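Local coordinates for uncharacterized protein (Xanthomonas axonopodis pv. citri, PDB 3OV5), which is a component of the type IV secretion system, whose VirB7 globular domain resembles the N0 domain of outer-membrane transport proteins, at residues T17-W22 / M28-N33. Sequence-based numbering, arbitrary orientation.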
# COMPACT_ATOMS: atom_id res chain seq x y z
N THR A 17 1.46 -6.09 -5.81
CA THR A 17 2.76 -6.75 -5.68
C THR A 17 3.72 -5.94 -4.81
O THR A 17 4.52 -6.52 -4.05
CB THR A 17 3.34 -7.14 -7.03
OG1 THR A 17 3.53 -6.02 -7.85
CG2 THR A 17 2.46 -8.21 -7.72
N MET A 18 3.67 -4.60 -4.88
CA MET A 18 4.45 -3.79 -3.97
C MET A 18 4.03 -4.09 -2.54
O MET A 18 4.87 -4.28 -1.64
CB MET A 18 4.30 -2.31 -4.26
CG MET A 18 5.20 -1.45 -3.37
SD MET A 18 5.04 0.30 -3.68
CE MET A 18 3.38 0.59 -2.99
N LEU A 19 2.73 -4.11 -2.30
CA LEU A 19 2.24 -4.37 -0.95
C LEU A 19 2.56 -5.79 -0.48
O LEU A 19 2.76 -6.01 0.70
CB LEU A 19 0.75 -4.07 -0.87
CG LEU A 19 0.44 -2.57 -0.85
CD1 LEU A 19 -1.06 -2.37 -1.00
CD2 LEU A 19 0.94 -1.94 0.43
N GLU A 20 2.58 -6.78 -1.38
CA GLU A 20 3.01 -8.11 -0.99
C GLU A 20 4.44 -8.04 -0.42
O GLU A 20 4.75 -8.69 0.58
CB GLU A 20 2.98 -9.08 -2.18
CG GLU A 20 1.61 -9.50 -2.57
CD GLU A 20 1.56 -10.25 -3.89
OE1 GLU A 20 0.44 -10.69 -4.24
OE2 GLU A 20 2.59 -10.40 -4.57
N ARG A 21 5.30 -7.24 -1.07
CA ARG A 21 6.66 -7.08 -0.58
C ARG A 21 6.68 -6.34 0.75
O ARG A 21 7.37 -6.77 1.70
CB ARG A 21 7.55 -6.44 -1.64
CG ARG A 21 8.99 -6.35 -1.17
CD ARG A 21 9.94 -5.77 -2.24
NE ARG A 21 9.55 -4.40 -2.58
CZ ARG A 21 9.77 -3.36 -1.78
NH1 ARG A 21 10.52 -3.46 -0.69
NH2 ARG A 21 9.24 -2.18 -2.10
N TRP A 22 5.97 -5.20 0.85
CA TRP A 22 5.95 -4.50 2.14
C TRP A 22 5.48 -5.43 3.25
O TRP A 22 5.99 -5.41 4.36
CB TRP A 22 5.03 -3.29 2.09
CG TRP A 22 5.51 -2.14 1.24
CD1 TRP A 22 6.60 -2.09 0.39
CD2 TRP A 22 4.89 -0.84 1.18
NE1 TRP A 22 6.68 -0.83 -0.20
CE2 TRP A 22 5.64 -0.05 0.27
CE3 TRP A 22 3.78 -0.28 1.82
CZ2 TRP A 22 5.30 1.27 -0.01
CZ3 TRP A 22 3.45 1.04 1.54
CH2 TRP A 22 4.20 1.79 0.63
N MET A 28 3.80 -9.16 8.04
CA MET A 28 2.38 -8.81 7.98
C MET A 28 1.68 -9.58 6.89
O MET A 28 2.36 -10.12 5.99
CB MET A 28 2.20 -7.31 7.73
CG MET A 28 2.68 -6.45 8.89
SD MET A 28 2.68 -4.69 8.54
CE MET A 28 0.98 -4.38 8.84
N GLN A 29 0.35 -9.74 7.02
CA GLN A 29 -0.65 -10.31 6.06
C GLN A 29 -1.02 -9.15 5.09
O GLN A 29 -1.25 -8.08 5.59
CB GLN A 29 -1.95 -10.84 6.81
CG GLN A 29 -3.10 -11.33 5.89
CD GLN A 29 -4.31 -11.94 6.61
OE1 GLN A 29 -4.40 -11.97 7.86
NE2 GLN A 29 -5.27 -12.42 5.82
N LEU A 30 -1.22 -9.42 3.80
CA LEU A 30 -1.89 -8.48 2.90
C LEU A 30 -3.31 -8.99 2.64
O LEU A 30 -3.48 -10.13 2.18
CB LEU A 30 -1.15 -8.37 1.57
CG LEU A 30 -1.86 -7.55 0.49
CD1 LEU A 30 -2.04 -6.11 0.91
CD2 LEU A 30 -1.08 -7.62 -0.82
N SER A 31 -4.31 -8.14 2.89
CA SER A 31 -5.68 -8.40 2.47
C SER A 31 -6.02 -7.41 1.38
O SER A 31 -6.21 -6.22 1.63
CB SER A 31 -6.63 -8.24 3.65
OG SER A 31 -6.35 -9.24 4.61
N TYR A 32 -6.01 -7.90 0.15
CA TYR A 32 -6.23 -7.08 -1.02
C TYR A 32 -7.67 -7.26 -1.48
O TYR A 32 -8.00 -8.23 -2.15
CB TYR A 32 -5.22 -7.44 -2.13
CG TYR A 32 -5.26 -6.46 -3.27
CD1 TYR A 32 -4.55 -5.25 -3.20
CD2 TYR A 32 -6.03 -6.70 -4.39
CE1 TYR A 32 -4.63 -4.30 -4.23
CE2 TYR A 32 -6.11 -5.76 -5.43
CZ TYR A 32 -5.42 -4.56 -5.33
OH TYR A 32 -5.50 -3.60 -6.31
N ASN A 33 -8.54 -6.34 -1.07
CA ASN A 33 -9.98 -6.51 -1.22
C ASN A 33 -10.57 -5.68 -2.36
O ASN A 33 -11.65 -5.09 -2.24
CB ASN A 33 -10.68 -6.19 0.10
CG ASN A 33 -10.37 -7.15 1.22
OD1 ASN A 33 -9.58 -8.08 1.07
ND2 ASN A 33 -10.99 -6.91 2.36
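Leu30 meets Leu19 and Glu20 through its two methyl groups, and the contact is one of van der Waals packing, since no hydrogen bond crosses between residues 17-22 and 28-33. CD1 of Leu30 lies 3.9 Å from CB of Leu19, with CD2 of Leu30 4.0 Å from that same CB, so both methyls of Leu30 come up against the base of the Leu19 side chain from one side. Leu30 already directs its CB at the helix; with CG opposite the backbone N (chi1 173°), the branch continues that way and both methyls reach it.

Beside this apolar pair, Glu20 contributes its aliphatic part: its CG sits 3.7 Å from CD2 of Leu30, the two side chains crossing at a slant. The same methyl comes within 3.8 Å of the Glu20 backbone N, bringing it against the helix main chain as well. Beyond CG the glutamate is extended (chi2 170°), which carries its carboxylate onward to the exposed side.

At the level of the fold, helix 15-24 packs beside outer strand 29-32 of the mixed sheet ordered 29-32, 76-81, 68-73, and Leu19 extends the packing to Val79 on the central strand. Two helices combined with a three-stranded mixed sheet and a separate two-stranded one are consistent with an N0 domain of the secretin type. Alternation along the strand directs Leu30 and Tyr32 to the helix, and backbone hydrogen bonds between Ser31 and both Leu77 and Val79 tie this strand to its parallel neighbour.

Burial differs between the two helical partners. Leu19 is buried, reaching Leu59 of helix 52-63, whereas Glu20 marks the solvent-facing border. One turn back toward the start of the helix, Leu30 also touches Lys16. The Glu20 and Leu30 CA atoms are 6.3 Å apart, the nearest such pair between the segments.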